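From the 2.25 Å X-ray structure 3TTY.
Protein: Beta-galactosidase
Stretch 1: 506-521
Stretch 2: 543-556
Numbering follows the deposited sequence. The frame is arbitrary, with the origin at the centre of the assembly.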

ATOM      1  N   LEU A 506      15.304  34.045 -14.284  1.00 19.02           N
ATOM      2  CA  LEU A 506      14.048  34.763 -14.490  1.00 22.49           C
ATOM      3  C   LEU A 506      13.897  35.943 -13.520  1.00 18.84           C
ATOM      4  O   LEU A 506      12.860  36.608 -13.505  1.00 19.10           O
ATOM      5  CB  LEU A 506      12.843  33.817 -14.342  1.00 19.63           C
ATOM      6  CG  LEU A 506      12.723  32.627 -15.298  1.00 13.91           C
ATOM      7  CD1 LEU A 506      11.567  31.733 -14.901  1.00 19.64           C
ATOM      8  CD2 LEU A 506      12.557  33.098 -16.728  1.00 16.45           C
ATOM      9  N   ARG A 507      14.929  36.199 -12.715  1.00 15.90           N
ATOM     10  CA  ARG A 507      14.847  37.227 -11.672  1.00 19.73           C
ATOM     11  C   ARG A 507      14.662  38.635 -12.249  1.00 19.05           C
ATOM     12  O   ARG A 507      13.856  39.413 -11.755  1.00 18.26           O
ATOM     13  CB  ARG A 507      16.062  37.176 -10.742  1.00 21.83           C
ATOM     14  CG  ARG A 507      16.058  38.231  -9.636  1.00 21.55           C
ATOM     15  CD  ARG A 507      17.202  37.981  -8.643  1.00 22.41           C
ATOM     16  NE  ARG A 507      17.256  38.954  -7.549  1.00 21.48           N
ATOM     17  CZ  ARG A 507      18.130  38.885  -6.543  1.00 27.36           C
ATOM     18  NH1 ARG A 507      19.007  37.886  -6.488  1.00 23.05           N
ATOM     19  NH2 ARG A 507      18.130  39.803  -5.584  1.00 26.99           N
ATOM     20  N   ASN A 508      15.380  38.946 -13.317  1.00 18.58           N
ATOM     21  CA  ASN A 508      15.268  40.261 -13.916  1.00 24.32           C
ATOM     22  C   ASN A 508      13.909  40.504 -14.541  1.00 23.06           C
ATOM     23  O   ASN A 508      13.311  41.562 -14.349  1.00 18.93           O
ATOM     24  CB  ASN A 508      16.356  40.479 -14.968  1.00 31.07           C
ATOM     25  CG  ASN A 508      17.727  40.604 -14.358  1.00 43.62           C
ATOM     26  OD1 ASN A 508      17.892  41.167 -13.262  1.00 43.23           O
ATOM     27  ND2 ASN A 508      18.735  40.077 -15.060  1.00 41.82           N
ATOM     28  N   VAL A 509      13.427  39.533 -15.304  1.00 17.51           N
ATOM     29  CA  VAL A 509      12.190  39.741 -16.027  1.00 20.19           C
ATOM     30  C   VAL A 509      10.999  39.750 -15.066  1.00 22.79           C
ATOM     31  O   VAL A 509      10.025  40.463 -15.296  1.00 19.74           O
ATOM     32  CB  VAL A 509      11.986  38.721 -17.161  1.00 19.74           C
ATOM     33  CG1 VAL A 509      11.736  37.319 -16.604  1.00 17.05           C
ATOM     34  CG2 VAL A 509      10.835  39.170 -18.036  1.00 20.93           C
ATOM     35  N   MET A 510      11.094  38.988 -13.978  1.00 20.62           N
ATOM     36  CA  MET A 510      10.002  38.923 -13.011  1.00 22.11           C
ATOM     37  C   MET A 510      10.043  40.089 -12.019  1.00 19.43           C
ATOM     38  O   MET A 510       9.016  40.469 -11.476  1.00 21.56           O
ATOM     39  CB  MET A 510       9.997  37.582 -12.275  1.00 15.69           C
ATOM     40  CG  MET A 510       9.798  36.365 -13.180  1.00 22.65           C
ATOM     41  SD  MET A 510       8.477  36.531 -14.405  1.00 23.99           S
ATOM     42  CE  MET A 510       7.070  36.837 -13.335  1.00 21.47           C
ATOM     43  N   GLY A 511      11.231  40.641 -11.783  1.00 22.63           N
ATOM     44  CA  GLY A 511      11.396  41.821 -10.943  1.00 16.94           C
ATOM     45  C   GLY A 511      11.176  41.559  -9.469  1.00 22.34           C
ATOM     46  O   GLY A 511      10.850  42.473  -8.701  1.00 23.21           O
ATOM     47  N   ILE A 512      11.338  40.303  -9.065  1.00 22.58           N
ATOM     48  CA  ILE A 512      11.206  39.946  -7.654  1.00 21.14           C
ATOM     49  C   ILE A 512      12.287  38.961  -7.279  1.00 21.47           C
ATOM     50  O   ILE A 512      12.801  38.237  -8.133  1.00 22.35           O
ATOM     51  CB  ILE A 512       9.845  39.290  -7.331  1.00 21.56           C
ATOM     52  CG1 ILE A 512       9.685  37.959  -8.087  1.00 22.77           C
ATOM     53  CG2 ILE A 512       8.694  40.226  -7.642  1.00 20.01           C
ATOM     54  CD1 ILE A 512      10.055  36.735  -7.276  1.00 15.77           C
ATOM     55  N   TRP A 513      12.617  38.940  -5.992  1.00 22.42           N
ATOM     56  CA  TRP A 513      13.532  37.965  -5.439  1.00 20.12           C
ATOM     57  C   TRP A 513      12.741  37.105  -4.490  1.00 18.73           C
ATOM     58  O   TRP A 513      12.189  37.610  -3.526  1.00 17.51           O
ATOM     59  CB  TRP A 513      14.663  38.644  -4.661  1.00 19.25           C
ATOM     60  CG  TRP A 513      15.409  37.694  -3.782  1.00 19.74           C
ATOM     61  CD1 TRP A 513      15.795  36.426  -4.098  1.00 20.11           C
ATOM     62  CD2 TRP A 513      15.849  37.923  -2.436  1.00 20.93           C
ATOM     63  NE1 TRP A 513      16.459  35.855  -3.041  1.00 21.78           N
ATOM     64  CE2 TRP A 513      16.499  36.749  -2.004  1.00 24.59           C
ATOM     65  CE3 TRP A 513      15.763  39.006  -1.560  1.00 23.28           C
ATOM     66  CZ2 TRP A 513      17.052  36.624  -0.735  1.00 22.78           C
ATOM     67  CZ3 TRP A 513      16.309  38.883  -0.306  1.00 25.06           C
ATOM     68  CH2 TRP A 513      16.947  37.697   0.100  1.00 26.89           C
ATOM     69  N   ALA A 514      12.680  35.808  -4.772  1.00 18.13           N
ATOM     70  CA  ALA A 514      12.056  34.855  -3.864  1.00 20.45           C
ATOM     71  C   ALA A 514      13.087  34.324  -2.847  1.00 23.46           C
ATOM     72  O   ALA A 514      13.994  33.550  -3.197  1.00 21.66           O
ATOM     73  CB  ALA A 514      11.435  33.720  -4.648  1.00 20.05           C
ATOM     74  N   GLU A 515      12.937  34.740  -1.592  1.00 22.54           N
ATOM     75  CA  GLU A 515      13.874  34.372  -0.528  1.00 25.07           C
ATOM     76  C   GLU A 515      13.773  32.920  -0.061  1.00 22.46           C
ATOM     77  O   GLU A 515      14.779  32.212  -0.008  1.00 23.80           O
ATOM     78  CB  GLU A 515      13.706  35.297   0.672  1.00 21.66           C
ATOM     79  CG  GLU A 515      14.499  34.880   1.887  1.00 27.78           C
ATOM     80  CD  GLU A 515      14.354  35.869   3.031  1.00 23.46           C
ATOM     81  OE1 GLU A 515      14.067  37.048   2.755  1.00 23.52           O
ATOM     82  OE2 GLU A 515      14.513  35.469   4.204  1.00 22.97           O
ATOM     83  N   GLU A 516      12.568  32.485   0.301  1.00 23.20           N
ATOM     84  CA  GLU A 516      12.364  31.117   0.786  1.00 20.62           C
ATOM     85  C   GLU A 516      10.951  30.652   0.463  1.00 23.47           C
ATOM     86  O   GLU A 516      10.072  31.465   0.185  1.00 25.14           O
ATOM     87  CB  GLU A 516      12.629  31.004   2.296  1.00 18.05           C
ATOM     88  CG  GLU A 516      11.708  31.857   3.169  1.00 20.08           C
ATOM     89  CD  GLU A 516      12.064  31.767   4.634  1.00 24.44           C
ATOM     90  OE1 GLU A 516      11.330  32.338   5.463  1.00 28.50           O
ATOM     91  OE2 GLU A 516      13.092  31.133   4.962  1.00 27.24           O
ATOM     92  N   ILE A 517      10.733  29.345   0.497  1.00 18.76           N
ATOM     93  CA  ILE A 517       9.418  28.826   0.169  1.00 22.04           C
ATOM     94  C   ILE A 517       8.857  27.986   1.321  1.00 24.07           C
ATOM     95  O   ILE A 517       9.574  27.188   1.934  1.00 24.23           O
ATOM     96  CB  ILE A 517       9.427  28.041  -1.171  1.00 21.87           C
ATOM     97  CG1 ILE A 517       8.009  27.958  -1.754  1.00 19.56           C
ATOM     98  CG2 ILE A 517      10.074  26.661  -0.993  1.00 17.95           C
ATOM     99  CD1 ILE A 517       7.948  27.394  -3.172  1.00 20.07           C
ATOM    100  N   ASP A 518       7.576  28.191   1.618  1.00 21.36           N
ATOM    101  CA  ASP A 518       6.911  27.514   2.723  1.00 22.44           C
ATOM    102  C   ASP A 518       5.881  26.475   2.250  1.00 23.00           C
ATOM    103  O   ASP A 518       4.960  26.792   1.497  1.00 21.13           O
ATOM    104  CB  ASP A 518       6.231  28.547   3.612  1.00 22.99           C
ATOM    105  CG  ASP A 518       5.623  27.930   4.849  1.00 26.84           C
ATOM    106  OD1 ASP A 518       6.242  26.995   5.401  1.00 23.59           O
ATOM    107  OD2 ASP A 518       4.526  28.372   5.253  1.00 25.95           O
ATOM    108  N   ALA A 519       6.044  25.232   2.696  1.00 23.59           N
ATOM    109  CA  ALA A 519       5.092  24.172   2.380  1.00 24.31           C
ATOM    110  C   ALA A 519       3.972  24.109   3.427  1.00 27.45           C
ATOM    111  O   ALA A 519       4.234  23.968   4.619  1.00 22.01           O
ATOM    112  CB  ALA A 519       5.804  22.832   2.283  1.00 22.33           C
ATOM    113  N   LEU A 520       2.725  24.226   2.982  1.00 24.84           N
ATOM    114  CA  LEU A 520       1.591  24.123   3.902  1.00 27.58           C
ATOM    115  C   LEU A 520       1.207  22.666   4.164  1.00 27.94           C
ATOM    116  O   LEU A 520       1.148  21.846   3.239  1.00 25.56           O
ATOM    117  CB  LEU A 520       0.381  24.900   3.365  1.00 24.31           C
ATOM    118  CG  LEU A 520       0.636  26.388   3.082  1.00 29.89           C
ATOM    119  CD1 LEU A 520      -0.668  27.105   2.778  1.00 26.24           C
ATOM    120  CD2 LEU A 520       1.380  27.056   4.242  1.00 26.23           C
ATOM    121  N   LEU A 521       0.946  22.343   5.426  1.00 27.28           N
ATOM    122  CA  LEU A 521       0.418  21.030   5.761  1.00 29.87           C
ATOM    123  C   LEU A 521      -0.992  20.919   5.177  1.00 32.16           C
ATOM    124  O   LEU A 521      -1.647  21.938   4.956  1.00 33.18           O
ATOM    125  CB  LEU A 521       0.414  20.829   7.278  1.00 35.26           C
ATOM    126  CG  LEU A 521       1.649  20.158   7.891  1.00 36.38           C
ATOM    127  CD1 LEU A 521       2.942  20.822   7.431  1.00 32.91           C
ATOM    128  CD2 LEU A 521       1.567  20.146   9.415  1.00 39.50           C
ATOM    129  N   CYS A 543      -5.408  30.758  -0.950  1.00 21.35           N
ATOM    130  CA  CYS A 543      -4.337  30.117  -1.700  1.00 25.41           C
ATOM    131  C   CYS A 543      -3.739  29.029  -0.835  1.00 24.06           C
ATOM    132  O   CYS A 543      -3.986  28.992   0.363  1.00 28.16           O
ATOM    133  CB  CYS A 543      -3.266  31.128  -2.111  1.00 21.88           C
ATOM    134  SG  CYS A 543      -2.327  31.802  -0.722  1.00 25.65           S
ATOM    135  N   GLY A 544      -2.948  28.143  -1.432  1.00 24.40           N
ATOM    136  CA  GLY A 544      -2.463  26.995  -0.693  1.00 27.29           C
ATOM    137  C   GLY A 544      -1.290  26.238  -1.284  1.00 25.43           C
ATOM    138  O   GLY A 544      -0.653  26.677  -2.244  1.00 24.46           O
ATOM    139  N   ILE A 545      -1.013  25.088  -0.678  1.00 28.34           N
ATOM    140  CA  ILE A 545       0.036  24.183  -1.121  1.00 24.43           C
ATOM    141  C   ILE A 545       1.427  24.737  -0.838  1.00 23.08           C
ATOM    142  O   ILE A 545       2.095  24.273   0.084  1.00 21.75           O
ATOM    143  CB  ILE A 545      -0.132  23.785  -2.587  1.00 23.25           C
ATOM    144  CG1 ILE A 545      -1.572  23.331  -2.837  1.00 22.32           C
ATOM    145  CG2 ILE A 545       0.841  22.666  -2.939  1.00 24.66           C
ATOM    146  CD1 ILE A 545      -1.795  22.688  -4.203  1.00 21.15           C
ATOM    147  N   LEU A 546       1.866  25.725  -1.609  1.00 22.65           N
ATOM    148  CA  LEU A 546       3.153  26.361  -1.326  1.00 20.57           C
ATOM    149  C   LEU A 546       3.034  27.875  -1.311  1.00 17.10           C
ATOM    150  O   LEU A 546       2.275  28.447  -2.076  1.00 19.97           O
ATOM    151  CB  LEU A 546       4.222  25.923  -2.337  1.00 20.99           C
ATOM    152  CG  LEU A 546       4.764  24.496  -2.193  1.00 21.48           C
ATOM    153  CD1 LEU A 546       5.100  23.884  -3.554  1.00 21.78           C
ATOM    154  CD2 LEU A 546       5.966  24.445  -1.264  1.00 19.89           C
ATOM    155  N   CYS A 547       3.800  28.521  -0.444  1.00 18.85           N
ATOM    156  CA  CYS A 547       3.827  29.977  -0.385  1.00 21.36           C
ATOM    157  C   CYS A 547       5.255  30.465  -0.539  1.00 23.65           C
ATOM    158  O   CYS A 547       6.096  30.225   0.327  1.00 19.77           O
ATOM    159  CB  CYS A 547       3.246  30.488   0.935  1.00 22.30           C
ATOM    160  SG  CYS A 547       1.459  30.205   1.160  1.00 26.53           S
ATOM    161  N   ASP A 548       5.529  31.142  -1.649  1.00 17.81           N
ATOM    162  CA  ASP A 548       6.821  31.791  -1.838  1.00 23.01           C
ATOM    163  C   ASP A 548       6.880  33.080  -1.024  1.00 21.35           C
ATOM    164  O   ASP A 548       5.959  33.889  -1.084  1.00 25.72           O
ATOM    165  CB  ASP A 548       7.027  32.118  -3.317  1.00 20.35           C
ATOM    166  CG  ASP A 548       8.266  31.468  -3.889  1.00 25.58           C
ATOM    167  OD1 ASP A 548       9.073  30.934  -3.089  1.00 26.46           O
ATOM    168  OD2 ASP A 548       8.439  31.504  -5.129  1.00 22.15           O
ATOM    169  N   VAL A 549       7.952  33.284  -0.265  1.00 24.04           N
ATOM    170  CA  VAL A 549       8.132  34.556   0.450  1.00 22.76           C
ATOM    171  C   VAL A 549       9.064  35.411  -0.385  1.00 24.03           C
ATOM    172  O   VAL A 549      10.242  35.084  -0.508  1.00 27.79           O
ATOM    173  CB  VAL A 549       8.733  34.339   1.846  1.00 22.26           C
ATOM    174  CG1 VAL A 549       8.957  35.673   2.562  1.00 22.15           C
ATOM    175  CG2 VAL A 549       7.829  33.438   2.660  1.00 22.60           C
ATOM    176  N   ILE A 550       8.550  36.480  -0.992  1.00 21.69           N
ATOM    177  CA  ILE A 550       9.336  37.193  -2.013  1.00 22.12           C
ATOM    178  C   ILE A 550       9.557  38.676  -1.724  1.00 22.71           C
ATOM    179  O   ILE A 550       8.914  39.244  -0.844  1.00 22.98           O
ATOM    180  CB  ILE A 550       8.685  37.060  -3.394  1.00 23.72           C
ATOM    181  CG1 ILE A 550       7.411  37.905  -3.468  1.00 23.59           C
ATOM    182  CG2 ILE A 550       8.355  35.604  -3.682  1.00 18.92           C
ATOM    183  CD1 ILE A 550       6.748  37.852  -4.821  1.00 22.90           C
ATOM    184  N   HIS A 551      10.474  39.298  -2.464  1.00 17.80           N
ATOM    185  CA  HIS A 551      10.697  40.737  -2.338  1.00 21.88           C
ATOM    186  C   HIS A 551      10.542  41.455  -3.666  1.00 22.96           C
ATOM    187  O   HIS A 551      11.177  41.090  -4.658  1.00 26.09           O
ATOM    188  CB  HIS A 551      12.088  41.032  -1.778  1.00 23.35           C
ATOM    189  CG  HIS A 551      12.382  40.338  -0.489  1.00 25.73           C
ATOM    190  ND1 HIS A 551      12.170  40.929   0.739  1.00 26.63           N
ATOM    191  CD2 HIS A 551      12.863  39.096  -0.234  1.00 23.28           C
ATOM    192  CE1 HIS A 551      12.521  40.085   1.695  1.00 27.96           C
ATOM    193  NE2 HIS A 551      12.944  38.966   1.131  1.00 23.92           N
ATOM    194  N   ALA A 552       9.713  42.491  -3.685  1.00 22.61           N
ATOM    195  CA  ALA A 552       9.569  43.303  -4.891  1.00 20.75           C
ATOM    196  C   ALA A 552      10.826  44.142  -5.091  1.00 23.15           C
ATOM    197  O   ALA A 552      11.238  44.876  -4.197  1.00 22.69           O
ATOM    198  CB  ALA A 552       8.343  44.191  -4.799  1.00 19.81           C
ATOM    199  N   GLU A 553      11.440  44.013  -6.259  1.00 22.87           N
ATOM    200  CA  GLU A 553      12.630  44.773  -6.585  1.00 22.71           C
ATOM    201  C   GLU A 553      12.265  45.847  -7.601  1.00 24.58           C
ATOM    202  O   GLU A 553      12.344  47.035  -7.299  1.00 25.20           O
ATOM    203  CB  GLU A 553      13.740  43.845  -7.106  1.00 24.01           C
ATOM    204  CG  GLU A 553      14.194  42.842  -6.049  1.00 23.15           C
ATOM    205  CD  GLU A 553      15.366  41.974  -6.476  1.00 28.35           C
ATOM    206  OE1 GLU A 553      15.289  41.309  -7.535  1.00 22.58           O
ATOM    207  OE2 GLU A 553      16.367  41.944  -5.730  1.00 29.76           O
ATOM    208  N   THR A 554      11.852  45.429  -8.791  1.00 21.09           N
ATOM    209  CA  THR A 554      11.369  46.361  -9.803  1.00 22.29           C
ATOM    210  C   THR A 554       9.850  46.245  -9.964  1.00 27.02           C
ATOM    211  O   THR A 554       9.194  47.115 -10.553  1.00 30.70           O
ATOM    212  CB  THR A 554      12.050  46.106 -11.168  1.00 28.07           C
ATOM    213  OG1 THR A 554      13.384  46.641 -11.142  1.00 33.13           O
ATOM    214  CG2 THR A 554      11.294  46.802 -12.280  1.00 32.70           C
ATOM    215  N   ALA A 555       9.295  45.165  -9.429  1.00 20.23           N
ATOM    216  CA  ALA A 555       7.883  44.849  -9.619  1.00 26.38           C
ATOM    217  C   ALA A 555       6.947  45.591  -8.661  1.00 23.28           C
ATOM    218  O   ALA A 555       7.267  45.810  -7.493  1.00 27.18           O
ATOM    219  CB  ALA A 555       7.668  43.343  -9.501  1.00 22.71           C
ATOM    220  N   GLU A 556       5.789  45.975  -9.180  1.00 25.82           N
ATOM    221  CA  GLU A 556       4.707  46.525  -8.374  1.00 26.10           C
ATOM    222  C   GLU A 556       3.981  45.391  -7.657  1.00 26.21           C
ATOM    223  O   GLU A 556       3.795  44.313  -8.228  1.00 26.84           O
ATOM    224  CB  GLU A 556       3.733  47.278  -9.286  1.00 26.43           C
ATOM    225  CG  GLU A 556       2.462  47.792  -8.622  1.00 30.65           C
ATOM    226  CD  GLU A 556       1.471  48.389  -9.628  1.00 39.43           C
ATOM    227  OE1 GLU A 556       1.650  48.189 -10.855  1.00 40.20           O
ATOM    228  OE2 GLU A 556       0.506  49.056  -9.194  1.00 38.08           O
TER
HETATM  229  O   HOH W   1      14.571  41.656  -9.902  1.00 20.60           O
HETATM  230  O   HOH W   2       2.391  21.607   0.747  1.00 22.04           O

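Strand 512-519 pairs antiparallel with the segment running to Ala-552 in this beta-galactosidase, and the two stretches together bury 1088 Å². Before the strand, Arg-507 extends its side chain fully, all four chi angles near 180°, and meets Glu-553 in a two-pronged salt bridge: Arg-507 NE to Glu-553 OE1 is 3.1 Å and Arg-507 NH2 to Glu-553 OE2 is 2.8 Å, both nearly linear, with the carboxylate at the guanidinium edge. A water links Arg-507 O to Glu-553 OE1. Gly-511, just after the helix, has positive phi, which favours glycine; an ideal CB would lie only 3.2 Å from Ala-555 N. Its carbonyl gathers three amides: Gly-511 O accepts from Glu-553 N (2.9 Å), Thr-554 N (3.1 Å) and Ala-555 N (3.2 Å). Buried, apolar Ile-512 packs its CG2 3.8 Å from Ala-555 CB. Trp-513 and His-551 exchange backbone hydrogen bonds, Trp-513 N to His-551 O at 2.9 Å and His-551 N to Trp-513 O at 2.6 Å, while their rings lie near parallel but slid apart. On the other face, the small Ala-514 brings its CB 3.7 Å from Ile-550 CG2. A beta bulge follows: Glu-515 N donates to Val-549 O (2.9 Å), and Glu-516 O accepts from Val-549 N (2.8 Å). Glu-515 also reaches toward stretch 2, where its OE1 accepts from His-551 NE2 (2.8 Å), at the imidazole edge. Ile-517 directs CD1 to within 4.0 Å of Leu-546 CD2, on the same face as Ala-514. Asp-518 continues the pairing, with Asp-518 N to Cys-547 O and Cys-547 N to Asp-518 O both 2.8 Å; its buried carboxylate is satisfied elsewhere in the structure. On Ile-512's face, buried Ala-519 CB sits 3.9 Å from apolar Leu-546 CD2. Finally, Leu-520 N donates to Ile-545 O (3.0 Å), and buried Leu-520 CD1 lies 4.1 Å from Cys-547 SG.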